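Local atomic coordinates of adenylyl-sulfate kinase 1, chloroplastic (Arabidopsis thaliana, PDB entry 3UIE), a protein that catalyses the ATP-dependent phosphorylation of adenosine 5'-phosphosulfate to 3'-phosphoadenylyl sulfate, the activated form of sulfate. Residues A[31-36]-A[134-139]. Numbering follows the deposited sequence.
With ANP (phosphoaminophosphonic acid-adenylate ester), chain E.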
ATOM      1  N   THR A  31       5.056   8.459 -15.498  1.00 28.48           N
ATOM      2  CA  THR A  31       6.180   7.745 -16.096  1.00 24.37           C
ATOM      3  C   THR A  31       7.068   8.675 -16.945  1.00 26.57           C
ATOM      4  O   THR A  31       6.618   9.690 -17.464  1.00 24.22           O
ATOM      5  CB  THR A  31       5.668   6.555 -16.947  1.00 26.46           C
ATOM      6  OG1 THR A  31       6.772   5.874 -17.552  1.00 24.84           O
ATOM      7  CG2 THR A  31       4.719   7.047 -18.050  1.00 22.16           C
ATOM      8  N   GLY A  32       8.349   8.345 -17.057  1.00 24.22           N
ATOM      9  CA  GLY A  32       9.239   9.146 -17.877  1.00 24.77           C
ATOM     10  C   GLY A  32      10.676   8.842 -17.527  1.00 25.83           C
ATOM     11  O   GLY A  32      10.950   8.211 -16.503  1.00 26.06           O
ATOM     12  N   LEU A  33      11.589   9.275 -18.387  1.00 24.80           N
ATOM     13  CA  LEU A  33      13.030   9.107 -18.153  1.00 21.71           C
ATOM     14  C   LEU A  33      13.451   9.650 -16.802  1.00 28.03           C
ATOM     15  O   LEU A  33      12.774  10.506 -16.234  1.00 28.20           O
ATOM     16  CB  LEU A  33      13.803   9.862 -19.247  1.00 25.62           C
ATOM     17  CG  LEU A  33      13.723   9.320 -20.675  1.00 26.58           C
ATOM     18  CD1 LEU A  33      14.414  10.293 -21.634  1.00 30.44           C
ATOM     19  CD2 LEU A  33      14.375   7.940 -20.724  1.00 28.92           C
ATOM     20  N   SER A  34      14.575   9.150 -16.281  1.00 26.79           N
ATOM     21  CA  SER A  34      15.235   9.795 -15.162  1.00 34.52           C
ATOM     22  C   SER A  34      15.469  11.266 -15.507  1.00 30.28           C
ATOM     23  O   SER A  34      15.948  11.590 -16.600  1.00 29.89           O
ATOM     24  CB  SER A  34      16.578   9.113 -14.875  1.00 31.66           C
ATOM     25  OG  SER A  34      17.138   9.594 -13.670  1.00 34.06           O
ATOM     26  N   GLY A  35      15.126  12.156 -14.584  1.00 27.76           N
ATOM     27  CA  GLY A  35      15.351  13.580 -14.771  1.00 27.68           C
ATOM     28  C   GLY A  35      14.243  14.300 -15.522  1.00 33.95           C
ATOM     29  O   GLY A  35      14.338  15.500 -15.753  1.00 32.41           O
ATOM     30  N   SER A  36      13.189  13.574 -15.893  1.00 27.49           N
ATOM     31  CA  SER A  36      12.103  14.159 -16.689  1.00 27.64           C
ATOM     32  C   SER A  36      11.173  15.025 -15.846  1.00 30.42           C
ATOM     33  O   SER A  36      10.349  15.766 -16.379  1.00 32.19           O
ATOM     34  CB  SER A  36      11.300  13.073 -17.418  1.00 27.37           C
ATOM     35  OG  SER A  36      10.753  12.128 -16.520  1.00 27.16           O
ATOM     36  N   SER A 134      17.843  14.413 -24.221  1.00 32.95           N
ATOM     37  CA  SER A 134      18.850  15.473 -24.194  1.00 39.11           C
ATOM     38  C   SER A 134      18.610  16.476 -23.066  1.00 34.53           C
ATOM     39  O   SER A 134      19.556  16.935 -22.432  1.00 34.09           O
ATOM     40  CB  SER A 134      18.953  16.197 -25.547  1.00 37.93           C
ATOM     41  OG  SER A 134      17.737  16.860 -25.861  1.00 40.58           O
ATOM     42  N   VAL A 135      17.351  16.822 -22.821  1.00 31.78           N
ATOM     43  CA  VAL A 135      17.019  17.741 -21.737  1.00 33.97           C
ATOM     44  C   VAL A 135      17.197  17.098 -20.353  1.00 33.05           C
ATOM     45  O   VAL A 135      17.693  17.740 -19.428  1.00 34.02           O
ATOM     46  CB  VAL A 135      15.573  18.275 -21.887  1.00 33.34           C
ATOM     47  CG1 VAL A 135      15.159  19.090 -20.662  1.00 37.01           C
ATOM     48  CG2 VAL A 135      15.446  19.099 -23.156  1.00 38.09           C
ATOM     49  N   CYS A 136      16.789  15.834 -20.207  1.00 31.67           N
ATOM     50  CA  CYS A 136      16.974  15.135 -18.936  1.00 30.07           C
ATOM     51  C   CYS A 136      18.457  15.056 -18.625  1.00 34.87           C
ATOM     52  O   CYS A 136      18.883  15.230 -17.481  1.00 34.14           O
ATOM     53  CB  CYS A 136      16.410  13.719 -19.002  1.00 28.84           C
ATOM     54  SG  CYS A 136      14.644  13.671 -19.270  1.00 32.27           S
ATOM     55  N   GLU A 137      19.243  14.782 -19.658  1.00 31.57           N
ATOM     56  CA  GLU A 137      20.684  14.588 -19.479  1.00 36.49           C
ATOM     57  C   GLU A 137      21.409  15.907 -19.173  1.00 39.47           C
ATOM     58  O   GLU A 137      22.418  15.922 -18.460  1.00 37.70           O
ATOM     59  CB  GLU A 137      21.284  13.902 -20.712  1.00 42.74           C
ATOM     60  CG  GLU A 137      22.734  13.500 -20.560  1.00 45.65           C
ATOM     61  CD  GLU A 137      23.167  12.501 -21.613  1.00 55.03           C
ATOM     62  OE1 GLU A 137      22.344  12.164 -22.495  1.00 49.82           O
ATOM     63  OE2 GLU A 137      24.334  12.052 -21.559  1.00 64.54           O
ATOM     64  N   ALA A 138      20.898  17.013 -19.708  1.00 40.61           N
ATOM     65  CA  ALA A 138      21.435  18.325 -19.355  1.00 39.02           C
ATOM     66  C   ALA A 138      21.087  18.671 -17.899  1.00 47.66           C
ATOM     67  O   ALA A 138      21.878  19.290 -17.190  1.00 45.79           O
ATOM     68  CB  ALA A 138      20.935  19.404 -20.323  1.00 36.72           C
ATOM     69  N   ARG A 139      19.908  18.259 -17.448  1.00 45.46           N
ATOM     70  CA  ARG A 139      19.547  18.416 -16.044  1.00 46.56           C
ATOM     71  C   ARG A 139      20.437  17.521 -15.179  1.00 49.13           C
ATOM     72  O   ARG A 139      21.188  18.010 -14.337  1.00 52.06           O
ATOM     73  CB  ARG A 139      18.072  18.075 -15.814  1.00 36.23           C
ATOM     74  CG  ARG A 139      17.095  19.047 -16.482  1.00 36.73           C
ATOM     75  CD  ARG A 139      15.671  18.515 -16.409  1.00 37.06           C
ATOM     76  NE  ARG A 139      14.692  19.423 -17.007  1.00 41.56           N
ATOM     77  CZ  ARG A 139      13.381  19.194 -17.006  1.00 43.82           C
ATOM     78  NH1 ARG A 139      12.909  18.085 -16.454  1.00 40.49           N
ATOM     79  NH2 ARG A 139      12.548  20.060 -17.561  1.00 45.83           N
TER
HETATM   80  PG  ANP E 402      14.157  10.158 -11.344  1.00 36.37           P
HETATM   81  O1G ANP E 402      15.715   9.754 -11.439  1.00 31.32           O
HETATM   82  O2G ANP E 402      13.812  10.094  -9.852  1.00 28.85           O
HETATM   83  O3G ANP E 402      13.330   9.187 -12.152  1.00 32.43           O
HETATM   84  PB  ANP E 402      12.482  12.490 -11.961  1.00 28.57           P
HETATM   85  O1B ANP E 402      11.759  12.437 -10.569  1.00 26.30           O
HETATM   86  O2B ANP E 402      11.657  12.174 -13.232  1.00 26.08           O
HETATM   87  N3B ANP E 402      14.025  11.780 -11.792  1.00 27.64           N
HETATM   88  PA  ANP E 402      12.913  15.124 -10.794  1.00 28.76           P
HETATM   89  O1A ANP E 402      13.788  14.723  -9.660  1.00 27.42           O
HETATM   90  O2A ANP E 402      11.515  15.454 -10.385  1.00 29.01           O
HETATM   91  O3A ANP E 402      13.018  14.013 -11.899  1.00 27.84           O
HETATM   92  O5' ANP E 402      13.510  16.376 -11.549  1.00 31.31           O
HETATM   93  C5' ANP E 402      14.805  16.406 -12.041  1.00 30.19           C
HETATM   94  C4' ANP E 402      15.371  17.710 -12.131  1.00 34.19           C
HETATM   95  O4' ANP E 402      14.669  18.495 -13.144  1.00 34.68           O
HETATM   96  C3' ANP E 402      15.162  18.370 -10.838  1.00 49.51           C
HETATM   97  O3' ANP E 402      16.382  18.910 -10.377  1.00 56.46           O
HETATM   98  C2' ANP E 402      14.182  19.422 -11.069  1.00 54.37           C
HETATM   99  O2' ANP E 402      14.568  20.627 -10.467  1.00 63.27           O
HETATM  100  C1' ANP E 402      14.127  19.612 -12.537  1.00 41.63           C
HETATM  101  N9  ANP E 402      12.738  19.846 -12.953  1.00 42.71           N
HETATM  102  C8  ANP E 402      11.690  19.131 -12.520  1.00 38.26           C
HETATM  103  N7  ANP E 402      10.602  19.618 -13.100  1.00 33.43           N
HETATM  104  C5  ANP E 402      10.955  20.646 -13.896  1.00 34.21           C
HETATM  105  C6  ANP E 402      10.225  21.497 -14.712  1.00 37.16           C
HETATM  106  N6  ANP E 402       8.779  21.353 -14.801  1.00 39.41           N
HETATM  107  N1  ANP E 402      10.884  22.444 -15.397  1.00 42.18           N
HETATM  108  C2  ANP E 402      12.221  22.564 -15.296  1.00 38.34           C
HETATM  109  N3  ANP E 402      12.947  21.769 -14.521  1.00 44.34           N
HETATM  110  C4  ANP E 402      12.334  20.798 -13.806  1.00 40.47           C
HETATM  111  O   HOH W   1       9.423  18.217 -16.464  1.00 38.33           O
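The ATP-binding P-loop of this APS kinase, which leaves strand 26-31 and leads into helix 38-51, rests through L33 to S36 on C136 and R139 of helix 133-139. Backbone approach is closest at G35 and C136, whose CA atoms lie 4.7 Å apart. A CB at G35 would come within 3.3 Å of C136 O, and at phi 86° it would also collide with the preceding carbonyl oxygen. C136 lays its sulfur against the type II turn L33-S36; with SG anti to the carbonyl carbon (chi1 -63°), the sulfur lies 3.7 Å from S36 CA, and S34 O sits 3.2 Å from C136 CB. Across the turn, L33 O receives both S36 N and S36 OG, the hydroxyl at 2.6 Å and in the carbonyl plane.

R139 hydrogen-bonds directly across the segments. Its chain, extended from CG to NE, brings NH1 to within 3.0 Å of G35 O, at an N-H...O angle of 154° and close to both the carbonyl and guanidinium planes. One guanidinium face lies nearly parallel over the N3 edge of the adenine of the bound ATP analogue, with N3 3.4 Å above the guanidinium plane. A water in that plane donates to S36 O and weakly accepts from NH1. On the loop's nucleotide side, S34 OG donates to O1G of the gamma-phosphate (2.7 Å), while Y145 bonds S34 O.

An alanine in place of R139 would probably leave G35 O without this donor and the adenine face at N3 without its cover. One guanidinium thus ties loop to base: its edge holds a P-loop carbonyl, and that bond fixes its rotation and so probably keeps its flat face on the purine.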